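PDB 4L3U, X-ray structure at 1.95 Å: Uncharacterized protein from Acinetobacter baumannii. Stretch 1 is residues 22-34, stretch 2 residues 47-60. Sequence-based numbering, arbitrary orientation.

Stretch 1 (22-34) QLEKFKAQDHFAG
Stretch 2, residues 47-60: LRMSLNQKVADTAQ

How do the two stretches run past each other? Stretch 2 is helical throughout, and stretch 1 begins as helix, which runs nearly antiparallel to it, at 169° with axes 9.0 Å apart. The CA atoms of Lys27 and Ala56 approach to 4.6 Å, and those of Leu23 and Ala59 to 5.7 Å. Small side chains suit this spacing: Ala56 CB lies 3.7 Å from Lys27 CG, and Ala59 CB 3.9 Å from Lys27 CB. Lys27 (t, t, p, t) lays its methylenes along these alanines, and its NZ reaches Glu24 OE1 at 2.9 Å in a salt bridge, with a weak hydrogen bond to Gln60 OE1 at 3.4 Å.

What fastens the later part of stretch 1? Asn52, chi1 m, uses both ends of its amide: ND2 donates to Asp30 OD1 at 2.9 Å, while OD1 accepts from the backbone His31 N at 2.9 Å, almost linearly (176°). Asp30, chi1 t, also accepts Phe32 N on OD1 at 3.1 Å, bracing its own loop, and its OD2 forms a salt bridge with Arg48 NH1 at 3.1 Å. Arg48 is extended through chi1 and chi2 (t, t), then bends at chi3 (m), so that its guanidinium meets this carboxylate at the edge and offers a face to Phe32 O, 3.2 Å from Arg48 CZ.

Where are the rings packed? Phe32, buried with phi/psi -137/41, has chi1 m and chi2 -85°, placing Leu51 CB over one face, 3.7 Å from Phe32 CE2; Val55 CG2 sits at the ring edge, 4.0 Å from the same CE2. Val55, chi1 t, has CG1 over the His31 face (His31 chi1 m), 3.5 Å from His31 CE1, and 3.9 Å from Phe26 CE2. The branched valine thus serves three rings; 701 Å² of surface is buried, both sides summed.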

# COMPACT_ATOMS: atom_id res chain seq x y z
N GLN A 22 -11.82 5.90 -7.00
CA GLN A 22 -10.59 6.33 -6.35
C GLN A 22 -9.50 5.28 -6.52
O GLN A 22 -8.34 5.60 -6.79
CB GLN A 22 -10.82 6.57 -4.86
CG GLN A 22 -11.77 7.70 -4.53
CD GLN A 22 -11.86 7.93 -3.03
OE1 GLN A 22 -12.65 7.29 -2.33
NE2 GLN A 22 -11.04 8.84 -2.53
N LEU A 23 -9.87 4.02 -6.35
CA LEU A 23 -8.93 2.90 -6.44
C LEU A 23 -8.41 2.71 -7.85
O LEU A 23 -7.24 2.40 -8.06
CB LEU A 23 -9.60 1.61 -5.96
CG LEU A 23 -9.90 1.53 -4.47
CD1 LEU A 23 -10.86 0.39 -4.17
CD2 LEU A 23 -8.61 1.36 -3.67
N GLU A 24 -9.30 2.87 -8.83
CA GLU A 24 -8.92 2.72 -10.23
C GLU A 24 -7.90 3.78 -10.62
O GLU A 24 -6.91 3.48 -11.29
CB GLU A 24 -10.16 2.84 -11.12
CG GLU A 24 -11.15 1.69 -10.96
CD GLU A 24 -10.70 0.41 -11.64
OE1 GLU A 24 -9.57 0.38 -12.18
OE2 GLU A 24 -11.47 -0.57 -11.64
N LYS A 25 -8.13 5.01 -10.18
CA LYS A 25 -7.23 6.11 -10.47
C LYS A 25 -5.91 5.86 -9.75
O LYS A 25 -4.84 5.95 -10.34
CB LYS A 25 -7.84 7.43 -10.03
CG LYS A 25 -6.97 8.65 -10.30
N PHE A 26 -6.01 5.52 -8.47
CA PHE A 26 -4.85 5.25 -7.64
C PHE A 26 -3.99 4.14 -8.23
O PHE A 26 -2.76 4.22 -8.22
CB PHE A 26 -5.29 4.86 -6.23
CG PHE A 26 -4.18 4.85 -5.22
CD1 PHE A 26 -3.67 6.04 -4.74
CD2 PHE A 26 -3.65 3.66 -4.76
CE1 PHE A 26 -2.65 6.05 -3.81
CE2 PHE A 26 -2.63 3.67 -3.82
CZ PHE A 26 -2.13 4.86 -3.35
N LYS A 27 -4.64 3.12 -8.76
CA LYS A 27 -3.95 1.98 -9.33
C LYS A 27 -3.03 2.37 -10.49
O LYS A 27 -1.98 1.76 -10.69
CB LYS A 27 -5.00 0.98 -9.81
CG LYS A 27 -4.46 -0.27 -10.46
CD LYS A 27 -5.58 -1.12 -11.02
CE LYS A 27 -6.27 -0.46 -12.21
NZ LYS A 27 -7.30 -1.33 -12.84
N ALA A 28 -3.42 3.39 -11.24
CA ALA A 28 -2.72 3.78 -12.47
C ALA A 28 -1.59 4.78 -12.24
O ALA A 28 -0.86 5.13 -13.17
CB ALA A 28 -3.70 4.35 -13.47
N GLN A 29 -1.44 5.24 -11.01
CA GLN A 29 -0.45 6.25 -10.70
C GLN A 29 0.91 5.62 -10.41
O GLN A 29 1.00 4.46 -10.03
CB GLN A 29 -0.90 7.07 -9.49
CG GLN A 29 -2.17 7.85 -9.73
CD GLN A 29 -2.81 8.33 -8.44
OE1 GLN A 29 -2.23 8.18 -7.37
NE2 GLN A 29 -4.01 8.89 -8.54
N ASP A 30 1.96 6.41 -10.63
CA ASP A 30 3.30 6.05 -10.18
C ASP A 30 3.41 6.57 -8.76
O ASP A 30 3.31 7.77 -8.53
CB ASP A 30 4.35 6.70 -11.07
CG ASP A 30 5.76 6.24 -10.75
OD1 ASP A 30 5.97 5.59 -9.71
OD2 ASP A 30 6.68 6.54 -11.55
N HIS A 31 3.63 5.67 -7.81
CA HIS A 31 3.65 6.04 -6.40
C HIS A 31 5.05 6.25 -5.85
O HIS A 31 5.22 6.44 -4.65
CB HIS A 31 2.94 4.98 -5.58
CG HIS A 31 1.51 4.77 -5.98
ND1 HIS A 31 1.13 3.81 -6.89
CD2 HIS A 31 0.38 5.42 -5.62
CE1 HIS A 31 -0.18 3.86 -7.06
NE2 HIS A 31 -0.66 4.83 -6.30
N PHE A 32 6.05 6.24 -6.73
CA PHE A 32 7.44 6.23 -6.30
C PHE A 32 8.30 7.19 -7.10
O PHE A 32 9.44 6.88 -7.45
CB PHE A 32 7.97 4.80 -6.37
CG PHE A 32 7.17 3.83 -5.56
CD1 PHE A 32 7.42 3.67 -4.21
CD2 PHE A 32 6.13 3.12 -6.13
CE1 PHE A 32 6.67 2.79 -3.45
CE2 PHE A 32 5.38 2.24 -5.38
CZ PHE A 32 5.65 2.08 -4.03
N ALA A 33 7.74 8.35 -7.38
CA ALA A 33 8.46 9.42 -8.04
C ALA A 33 8.97 10.40 -7.00
O ALA A 33 8.55 10.37 -5.85
CB ALA A 33 7.55 10.13 -9.03
N GLY A 34 9.89 11.27 -7.41
CA GLY A 34 10.41 12.29 -6.51
C GLY A 34 9.33 13.31 -6.18
O GLY A 34 8.62 13.77 -7.07
N LEU A 47 12.72 -1.99 -10.61
CA LEU A 47 12.21 -2.07 -9.25
C LEU A 47 10.98 -1.19 -9.06
O LEU A 47 10.00 -1.62 -8.45
CB LEU A 47 13.29 -1.68 -8.24
CG LEU A 47 12.89 -1.84 -6.77
CD1 LEU A 47 12.62 -3.29 -6.43
CD2 LEU A 47 13.99 -1.29 -5.88
N ARG A 48 11.03 0.04 -9.58
CA ARG A 48 9.91 0.96 -9.42
C ARG A 48 8.65 0.39 -10.06
O ARG A 48 7.57 0.42 -9.47
CB ARG A 48 10.20 2.32 -10.05
CG ARG A 48 9.09 3.33 -9.80
CD ARG A 48 9.25 4.61 -10.59
NE ARG A 48 10.44 5.36 -10.19
CZ ARG A 48 10.61 6.66 -10.43
NH1 ARG A 48 9.68 7.36 -11.06
NH2 ARG A 48 11.72 7.26 -10.04
N MSE A 49 8.80 -0.13 -11.27
CA MSE A 49 7.69 -0.72 -11.99
C MSE A 49 7.14 -1.92 -11.23
O MSE A 49 5.92 -2.10 -11.11
CB MSE A 49 8.17 -1.18 -13.36
CG MSE A 49 7.07 -1.66 -14.26
SE MSE A 49 7.87 -2.41 -15.85
CE MSE A 49 8.85 -0.83 -16.46
N SER A 50 8.05 -2.74 -10.71
CA SER A 50 7.69 -3.90 -9.91
C SER A 50 6.88 -3.48 -8.68
O SER A 50 5.97 -4.19 -8.25
CB SER A 50 8.96 -4.64 -9.49
OG SER A 50 8.67 -5.86 -8.84
N LEU A 51 7.22 -2.32 -8.12
CA LEU A 51 6.55 -1.80 -6.93
C LEU A 51 5.17 -1.23 -7.23
O LEU A 51 4.22 -1.49 -6.50
CB LEU A 51 7.40 -0.72 -6.27
CG LEU A 51 8.64 -1.22 -5.54
CD1 LEU A 51 9.57 -0.07 -5.20
CD2 LEU A 51 8.23 -1.95 -4.28
N ASN A 52 5.07 -0.45 -8.29
CA ASN A 52 3.78 0.07 -8.73
C ASN A 52 2.81 -1.07 -9.04
O ASN A 52 1.61 -0.96 -8.80
CB ASN A 52 3.97 0.97 -9.95
CG ASN A 52 4.55 2.32 -9.59
OD1 ASN A 52 4.09 2.97 -8.65
ND2 ASN A 52 5.56 2.75 -10.33
N GLN A 53 3.35 -2.17 -9.56
CA GLN A 53 2.54 -3.34 -9.88
C GLN A 53 1.97 -3.97 -8.61
O GLN A 53 0.79 -4.32 -8.55
CB GLN A 53 3.37 -4.36 -10.66
CG GLN A 53 2.65 -5.67 -10.93
CD GLN A 53 1.38 -5.49 -11.75
OE1 GLN A 53 1.18 -4.46 -12.39
NE2 GLN A 53 0.51 -6.50 -11.72
N LYS A 54 2.82 -4.14 -7.59
CA LYS A 54 2.38 -4.67 -6.30
C LYS A 54 1.30 -3.79 -5.68
O LYS A 54 0.36 -4.28 -5.06
CB LYS A 54 3.57 -4.77 -5.35
CG LYS A 54 4.66 -5.75 -5.79
CD LYS A 54 4.33 -7.18 -5.40
CE LYS A 54 5.52 -8.12 -5.62
NZ LYS A 54 5.27 -9.49 -5.11
N VAL A 55 1.44 -2.48 -5.85
CA VAL A 55 0.45 -1.53 -5.35
C VAL A 55 -0.82 -1.68 -6.16
O VAL A 55 -1.92 -1.65 -5.62
CB VAL A 55 0.96 -0.06 -5.44
CG1 VAL A 55 -0.15 0.94 -5.11
CG2 VAL A 55 2.14 0.15 -4.52
N ALA A 56 -0.66 -1.84 -7.47
CA ALA A 56 -1.80 -2.02 -8.36
C ALA A 56 -2.55 -3.29 -7.99
O ALA A 56 -3.77 -3.33 -8.05
CB ALA A 56 -1.33 -2.07 -9.80
N ASP A 57 -1.81 -4.33 -7.60
CA ASP A 57 -2.41 -5.60 -7.23
C ASP A 57 -3.32 -5.45 -6.01
O ASP A 57 -4.42 -6.00 -5.98
CB ASP A 57 -1.35 -6.67 -6.95
CG ASP A 57 -0.52 -7.02 -8.18
OD1 ASP A 57 -1.00 -6.82 -9.31
OD2 ASP A 57 0.62 -7.49 -8.01
N THR A 58 -2.86 -4.72 -5.01
CA THR A 58 -3.64 -4.49 -3.80
C THR A 58 -4.86 -3.62 -4.09
O THR A 58 -5.94 -3.86 -3.56
CB THR A 58 -2.79 -3.82 -2.71
OG1 THR A 58 -1.64 -4.63 -2.45
CG2 THR A 58 -3.60 -3.66 -1.43
N ALA A 59 -4.67 -2.61 -4.94
CA ALA A 59 -5.77 -1.77 -5.38
C ALA A 59 -6.85 -2.62 -6.06
O ALA A 59 -8.04 -2.43 -5.83
CB ALA A 59 -5.27 -0.70 -6.33
N GLN A 60 -6.42 -3.56 -6.90
CA GLN A 60 -7.35 -4.39 -7.64
C GLN A 60 -8.06 -5.38 -6.73
O GLN A 60 -9.19 -5.79 -7.00
CB GLN A 60 -6.63 -5.14 -8.76
CG GLN A 60 -7.57 -5.87 -9.69
CD GLN A 60 -8.60 -4.95 -10.31
OE1 GLN A 60 -8.27 -3.87 -10.80
NE2 GLN A 60 -9.86 -5.37 -10.29
O HOH W 1 0.07 1.64 -9.12
O HOH W 2 12.02 9.84 -9.76